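Local coordinates for cellulosomal-scaffolding protein A (Clostridium thermocellum, PDB 4B9F) that probably binds the cellulosome scaffold to crystalline cellulose through its family 3a carbohydrate-binding module, a calcium-containing all-beta domain, at residues Gly47-Thr52 with Asp117-Thr122; Phe6-Pro11 with Leu39-Thr44. All coordinates share one frame; numbering follows the deposited sequence.

In the fold
In each contact of this beta-sandwich one segment carries a calcium ligand, and the two centres lie about 15 Å apart. Interaction 2 lies in the buried layer between the two sheets; interaction 1 is a surface contact joining loops and the strand residues next to them. The chain passes from strand 37-43 through the calcium loop into strand 51-61, so interaction 2 is complete along the chain before interaction 1 begins. They touch where Tyr43 OH lies 2.7 Å from Gln51 OE1, a probable hydrogen bond, and where Tyr43 CE2 packs 4.0 Å from Tyr121 CE1. Thr44 from 39-44 and Thr122 from 117-122 share the calcium with Asp46, Asn125, Asp126 and water 3.

Interaction 1 of 2, residues Gly47-Thr52 with Asp117-Thr122; sequences GQKDQT and DWSNYT. With CA (calcium ion), chain C.
The side chains of Lys49 and Asp117 cross at about a right angle, and their salt bridge joins the loop parts of 47-52 and 117-122 at one end of the beta-sandwich, with an Asx turn at Asp117-Ser119. The nearest CA atoms, those of Lys49 and Asp117, stand 7.8 Å apart, so side chains do the bridging. A bend in the Lys49 chain at chi2 (-78°), and another at its last torsion, carry the ammonium to the carboxylate. There NZ lies 2.7 Å from Asp117 OD2, on the syn side and slightly off the carboxylate plane. Asp117 OD1 accepts from Ser119 N at 3.1 Å, well above the carboxylate plane, the bond that makes the Asx turn, and also from Ser119 OG at 2.8 Å, from the same face but nearer the plane. With both oxygens engaged, the group's rotation is restrained. Lys49 NZ also makes a weak 3.3 Å bond to Ser119 OG, and water 1 bridges the same two atoms.

The second link lies deeper, beside strand 106-115, whose Lys115 touches both Gln51 and Tyr121. Gln51, extended beyond CG, brings OE1 to the edge of the Tyr121 ring, in its plane, the amide turned 42° from it. Tyr43 OH is a second partner of this oxygen. Tyr121 OH donates to Gln51 OE1 over 2.7 Å, meeting a lone pair in the carbonyl plane at a C=O...O angle of 120°.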
loop_
_atom_site.group_PDB
_atom_site.type_symbol
_atom_site.label_atom_id
_atom_site.label_comp_id
_atom_site.label_asym_id
_atom_site.label_seq_id
_atom_site.Cartn_x
_atom_site.Cartn_y
_atom_site.Cartn_z
ATOM N N GLY A 47 -5.539 -18.165 7.658
ATOM C CA GLY A 47 -4.573 -19.159 8.085
ATOM C C GLY A 47 -3.236 -18.487 8.288
ATOM O O GLY A 47 -2.539 -18.181 7.324
ATOM N N GLN A 48 -2.889 -18.229 9.545
ATOM C CA GLN A 48 -1.667 -17.504 9.851
ATOM C C GLN A 48 -0.432 -18.279 9.390
ATOM O O GLN A 48 -0.269 -19.460 9.715
ATOM C CB GLN A 48 -1.582 -17.203 11.348
ATOM C CG GLN A 48 -0.265 -16.567 11.775
ATOM C CD GLN A 48 -0.077 -15.169 11.201
ATOM O OE1 GLN A 48 -1.040 -14.426 11.014
ATOM N NE2 GLN A 48 1.173 -14.804 10.925
ATOM N N LYS A 49 0.412 -17.600 8.619
ATOM C CA LYS A 49 1.686 -18.129 8.138
ATOM C C LYS A 49 2.634 -16.946 8.038
ATOM O O LYS A 49 2.185 -15.800 7.908
ATOM C CB LYS A 49 1.539 -18.722 6.729
ATOM C CG LYS A 49 0.597 -19.896 6.594
ATOM C CD LYS A 49 1.237 -21.180 7.093
ATOM C CE LYS A 49 0.302 -22.368 6.891
ATOM N NZ LYS A 49 -0.199 -22.476 5.485
ATOM N N ASP A 50 3.937 -17.213 8.055
ATOM C CA ASP A 50 4.906 -16.170 7.755
ATOM C C ASP A 50 4.631 -15.628 6.360
ATOM O O ASP A 50 4.300 -16.382 5.449
ATOM C CB ASP A 50 6.339 -16.702 7.807
ATOM C CG ASP A 50 6.772 -17.123 9.203
ATOM O OD1 ASP A 50 6.077 -16.791 10.188
ATOM O OD2 ASP A 50 7.825 -17.786 9.312
ATOM N N GLN A 51 4.787 -14.320 6.208
ATOM C CA GLN A 51 4.543 -13.647 4.942
ATOM C C GLN A 51 5.724 -12.770 4.577
ATOM O O GLN A 51 6.499 -12.372 5.444
ATOM C CB GLN A 51 3.273 -12.797 5.030
ATOM C CG GLN A 51 2.007 -13.620 5.201
ATOM C CD GLN A 51 0.825 -12.789 5.624
ATOM O OE1 GLN A 51 -0.035 -12.447 4.811
ATOM N NE2 GLN A 51 0.773 -12.458 6.910
ATOM N N THR A 52 5.852 -12.467 3.286
ATOM C CA THR A 52 6.914 -11.583 2.804
ATOM C C THR A 52 6.339 -10.614 1.781
ATOM O O THR A 52 5.459 -10.976 0.995
ATOM C CB THR A 52 8.064 -12.387 2.151
ATOM O OG1 THR A 52 8.486 -13.420 3.042
ATOM C CG2 THR A 52 9.265 -11.496 1.845
ATOM N N ASP A 117 4.905 -20.276 2.320
ATOM C CA ASP A 117 4.626 -21.596 1.754
ATOM C C ASP A 117 3.757 -21.514 0.491
ATOM O O ASP A 117 3.356 -22.535 -0.061
ATOM C CB ASP A 117 4.001 -22.528 2.805
ATOM C CG ASP A 117 2.581 -22.137 3.178
ATOM O OD1 ASP A 117 2.151 -21.018 2.842
ATOM O OD2 ASP A 117 1.894 -22.956 3.824
ATOM N N TRP A 118 3.480 -20.289 0.048
ATOM C CA TRP A 118 2.731 -20.049 -1.187
ATOM C C TRP A 118 1.308 -20.609 -1.160
ATOM O O TRP A 118 0.709 -20.875 -2.209
ATOM C CB TRP A 118 3.544 -20.490 -2.428
ATOM C CG TRP A 118 4.733 -19.594 -2.574
ATOM C CD1 TRP A 118 5.981 -19.794 -2.056
ATOM C CD2 TRP A 118 4.762 -18.309 -3.207
ATOM N NE1 TRP A 118 6.788 -18.719 -2.344
ATOM C CE2 TRP A 118 6.062 -17.794 -3.048
ATOM C CE3 TRP A 118 3.813 -17.547 -3.898
ATOM C CZ2 TRP A 118 6.442 -16.554 -3.560
ATOM C CZ3 TRP A 118 4.192 -16.313 -4.404
ATOM C CH2 TRP A 118 5.494 -15.833 -4.235
ATOM N N SER A 119 0.754 -20.741 0.045
ATOM C CA SER A 119 -0.629 -21.184 0.207
ATOM C C SER A 119 -1.616 -20.049 -0.083
ATOM O O SER A 119 -1.238 -18.887 -0.237
ATOM C CB SER A 119 -0.863 -21.792 1.596
ATOM O OG SER A 119 -0.608 -20.870 2.634
ATOM N N ASN A 120 -2.890 -20.392 -0.182
ATOM C CA ASN A 120 -3.866 -19.451 -0.716
ATOM C C ASN A 120 -4.436 -18.443 0.270
ATOM O O ASN A 120 -4.541 -18.705 1.468
ATOM C CB ASN A 120 -5.015 -20.199 -1.389
ATOM C CG ASN A 120 -4.606 -20.827 -2.704
ATOM O OD1 ASN A 120 -3.670 -20.368 -3.354
ATOM N ND2 ASN A 120 -5.315 -21.875 -3.108
ATOM N N TYR A 121 -4.786 -17.287 -0.286
ATOM C CA TYR A 121 -5.620 -16.289 0.355
ATOM C C TYR A 121 -6.984 -16.269 -0.328
ATOM O O TYR A 121 -7.130 -16.691 -1.488
ATOM C CB TYR A 121 -5.052 -14.898 0.125
ATOM C CG TYR A 121 -3.720 -14.563 0.734
ATOM C CD1 TYR A 121 -3.605 -14.228 2.085
ATOM C CD2 TYR A 121 -2.577 -14.504 -0.059
ATOM C CE1 TYR A 121 -2.374 -13.866 2.631
ATOM C CE2 TYR A 121 -1.353 -14.157 0.472
ATOM C CZ TYR A 121 -1.253 -13.830 1.816
ATOM O OH TYR A 121 -0.031 -13.463 2.326
ATOM N N THR A 122 -7.960 -15.715 0.383
ATOM C CA THR A 122 -9.277 -15.407 -0.151
ATOM C C THR A 122 -9.432 -13.895 -0.086
ATOM O O THR A 122 -9.278 -13.315 0.990
ATOM C CB THR A 122 -10.360 -16.049 0.726
ATOM O OG1 THR A 122 -10.268 -17.475 0.615
ATOM C CG2 THR A 122 -11.750 -15.577 0.316
HETATM CA CA CA C . -8.659 -13.000 3.284
HETATM O O HOH W 1 -2.549 -20.611 4.803
HETATM O O HOH W 2 4.262 -19.493 5.167
HETATM O O HOH W 3 -6.622 -12.494 1.932
#

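Interaction 2 of 2, residues Phe6-Pro11 with Leu39-Thr44. With CA (calcium ion), chain C.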
loop_
_atom_site.group_PDB
_atom_site.type_symbol
_atom_site.label_atom_id
_atom_site.label_comp_id
_atom_site.label_asym_id
_atom_site.label_seq_id
_atom_site.Cartn_x
_atom_site.Cartn_y
_atom_site.Cartn_z
ATOM N N PHE A 6 -5.861 3.853 -5.322
ATOM C CA PHE A 6 -5.565 2.471 -5.023
ATOM C C PHE A 6 -6.325 1.521 -5.941
ATOM O O PHE A 6 -7.429 1.833 -6.380
ATOM C CB PHE A 6 -5.978 2.169 -3.574
ATOM C CG PHE A 6 -5.708 0.759 -3.194
ATOM C CD1 PHE A 6 -4.434 0.386 -2.818
ATOM C CD2 PHE A 6 -6.692 -0.216 -3.313
ATOM C CE1 PHE A 6 -4.137 -0.926 -2.553
ATOM C CE2 PHE A 6 -6.409 -1.540 -3.045
ATOM C CZ PHE A 6 -5.125 -1.899 -2.670
ATOM N N TYR A 7 -5.732 0.362 -6.220
ATOM C CA TYR A 7 -6.494 -0.796 -6.695
ATOM C C TYR A 7 -5.666 -2.061 -6.517
ATOM O O TYR A 7 -4.444 -1.989 -6.332
ATOM C CB TYR A 7 -6.957 -0.654 -8.157
ATOM C CG TYR A 7 -5.877 -0.790 -9.219
ATOM C CD1 TYR A 7 -4.843 0.135 -9.316
ATOM C CD2 TYR A 7 -5.932 -1.813 -10.166
ATOM C CE1 TYR A 7 -3.863 0.023 -10.313
ATOM C CE2 TYR A 7 -4.963 -1.933 -11.156
ATOM C CZ TYR A 7 -3.932 -1.017 -11.228
ATOM O OH TYR A 7 -2.980 -1.140 -12.224
ATOM N N ASN A 8 -6.338 -3.210 -6.553
ATOM C CA ASN A 8 -5.662 -4.514 -6.594
ATOM C C ASN A 8 -5.527 -4.944 -8.038
ATOM O O ASN A 8 -6.517 -4.981 -8.769
ATOM C CB ASN A 8 -6.469 -5.562 -5.836
ATOM C CG ASN A 8 -6.428 -5.345 -4.345
ATOM O OD1 ASN A 8 -7.199 -4.551 -3.805
ATOM N ND2 ASN A 8 -5.503 -6.017 -3.671
ATOM N N SER A 9 -4.316 -5.271 -8.467
ATOM C CA SER A 9 -4.135 -5.595 -9.878
ATOM C C SER A 9 -4.685 -6.969 -10.248
ATOM O O SER A 9 -5.112 -7.178 -11.390
ATOM C CB SER A 9 -2.670 -5.466 -10.275
ATOM O OG SER A 9 -1.879 -6.360 -9.519
ATOM N N ASN A 10 -4.676 -7.903 -9.299
ATOM C CA ASN A 10 -5.197 -9.248 -9.559
ATOM C C ASN A 10 -6.452 -9.506 -8.743
ATOM O O ASN A 10 -6.395 -9.578 -7.521
ATOM C CB ASN A 10 -4.142 -10.316 -9.290
ATOM C CG ASN A 10 -3.702 -10.349 -7.857
ATOM O OD1 ASN A 10 -3.489 -9.303 -7.241
ATOM N ND2 ASN A 10 -3.571 -11.559 -7.303
ATOM N N PRO A 11 -7.598 -9.622 -9.422
ATOM C CA PRO A 11 -8.873 -9.674 -8.705
ATOM C C PRO A 11 -9.394 -11.066 -8.355
ATOM O O PRO A 11 -10.467 -11.135 -7.770
ATOM C CB PRO A 11 -9.833 -9.005 -9.689
ATOM C CG PRO A 11 -9.287 -9.349 -11.023
ATOM C CD PRO A 11 -7.785 -9.356 -10.861
ATOM N N LEU A 39 1.604 3.437 4.727
ATOM C CA LEU A 39 0.351 3.094 4.074
ATOM C C LEU A 39 -0.110 1.752 4.614
ATOM O O LEU A 39 0.716 0.854 4.835
ATOM C CB LEU A 39 0.565 2.980 2.559
ATOM C CG LEU A 39 1.230 4.187 1.894
ATOM C CD1 LEU A 39 1.577 3.877 0.432
ATOM C CD2 LEU A 39 0.348 5.407 1.969
ATOM N N ARG A 40 -1.417 1.587 4.809
ATOM C CA ARG A 40 -1.926 0.326 5.336
ATOM C C ARG A 40 -2.933 -0.308 4.397
ATOM O O ARG A 40 -3.846 0.363 3.892
ATOM C CB ARG A 40 -2.573 0.519 6.714
ATOM C CG ARG A 40 -1.640 1.031 7.760
ATOM C CD ARG A 40 -2.294 1.105 9.127
ATOM N NE ARG A 40 -1.376 1.738 10.060
ATOM C CZ ARG A 40 -1.676 2.061 11.312
ATOM N NH1 ARG A 40 -2.877 1.781 11.809
ATOM N NH2 ARG A 40 -0.765 2.655 12.071
ATOM N N TYR A 41 -2.743 -1.612 4.172
ATOM C CA TYR A 41 -3.660 -2.447 3.415
ATOM C C TYR A 41 -4.185 -3.540 4.351
ATOM O O TYR A 41 -3.422 -4.397 4.792
ATOM C CB TYR A 41 -2.940 -3.063 2.202
ATOM C CG TYR A 41 -3.854 -3.946 1.387
ATOM C CD1 TYR A 41 -4.680 -3.403 0.411
ATOM C CD2 TYR A 41 -3.927 -5.323 1.613
ATOM C CE1 TYR A 41 -5.545 -4.194 -0.322
ATOM C CE2 TYR A 41 -4.790 -6.123 0.882
ATOM C CZ TYR A 41 -5.595 -5.548 -0.085
ATOM O OH TYR A 41 -6.470 -6.300 -0.823
ATOM N N TYR A 42 -5.484 -3.494 4.651
ATOM C CA TYR A 42 -6.085 -4.377 5.643
ATOM C C TYR A 42 -6.727 -5.595 5.004
ATOM O O TYR A 42 -7.425 -5.489 3.988
ATOM C CB TYR A 42 -7.167 -3.631 6.420
ATOM C CG TYR A 42 -6.746 -2.329 7.044
ATOM C CD1 TYR A 42 -6.175 -2.300 8.315
ATOM C CD2 TYR A 42 -6.988 -1.116 6.401
ATOM C CE1 TYR A 42 -5.830 -1.098 8.917
ATOM C CE2 TYR A 42 -6.638 0.097 6.994
ATOM C CZ TYR A 42 -6.064 0.092 8.254
ATOM O OH TYR A 42 -5.747 1.291 8.849
ATOM N N TYR A 43 -6.539 -6.752 5.622
ATOM C CA TYR A 43 -7.059 -7.986 5.064
ATOM C C TYR A 43 -7.152 -9.067 6.131
ATOM O O TYR A 43 -6.758 -8.857 7.278
ATOM C CB TYR A 43 -6.160 -8.447 3.899
ATOM C CG TYR A 43 -4.750 -8.846 4.308
ATOM C CD1 TYR A 43 -3.783 -7.885 4.597
ATOM C CD2 TYR A 43 -4.389 -10.185 4.399
ATOM C CE1 TYR A 43 -2.490 -8.248 4.978
ATOM C CE2 TYR A 43 -3.106 -10.561 4.779
ATOM C CZ TYR A 43 -2.158 -9.589 5.062
ATOM O OH TYR A 43 -0.881 -9.944 5.427
ATOM N N THR A 44 -7.702 -10.214 5.747
ATOM C CA THR A 44 -7.715 -11.382 6.612
ATOM C C THR A 44 -6.737 -12.404 6.053
ATOM O O THR A 44 -6.795 -12.759 4.875
ATOM C CB THR A 44 -9.116 -12.011 6.706
ATOM O OG1 THR A 44 -9.666 -12.145 5.387
ATOM C CG2 THR A 44 -10.036 -11.147 7.547
HETATM CA CA CA C . -8.659 -13.000 3.284
HETATM O O HOH W 3 -6.622 -12.494 1.932
#
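Tyr41 projects from strand 37-43 toward Phe6 and Asn8 of strand 2-8, a member of the facing sheet. Its CB points at that strand, and CG stands anti to the backbone N (chi1 180°), which sends the ring across the interior. CD1 and CE1 are the first ring atoms to touch. Tyr41 CD1 lies 3.5 Å from Phe6 CZ, and one atom further along, Tyr41 CE1 comes to 3.3 Å from the same Phe6 CZ. Phe6 CZ thus sits against Tyr41 CD1 and CE1. The two side chains cross at about a right angle, yet their ring planes differ by only 32°, and with centroids 5.5 Å apart the two rings meet obliquely.

From CE1 onward Asn8 joins, its side chain coming from the opposite direction. Tyr41 CZ is 3.6 Å from Asn8 ND2, and at the tip Tyr41 OH accepts a hydrogen bond from Asn8 ND2 at 3.0 Å. The bond is somewhat bent, with an N-H...O angle of 141°, and the hydroxyl is tilted from the amide plane. Lys130 N holds the other end of that amide by donating to Asn8 OD1. A buried hydroxyl and amide are thereby paired between the two sheets.

Three residues further on, Thr44 binds calcium through both O and OG1. With the nearest CA atoms, Phe6 and Tyr41, 10.0 Å apart, this is side-chain packing between two sheets, the interior of the beta-sandwich characteristic of family 3 carbohydrate-binding modules.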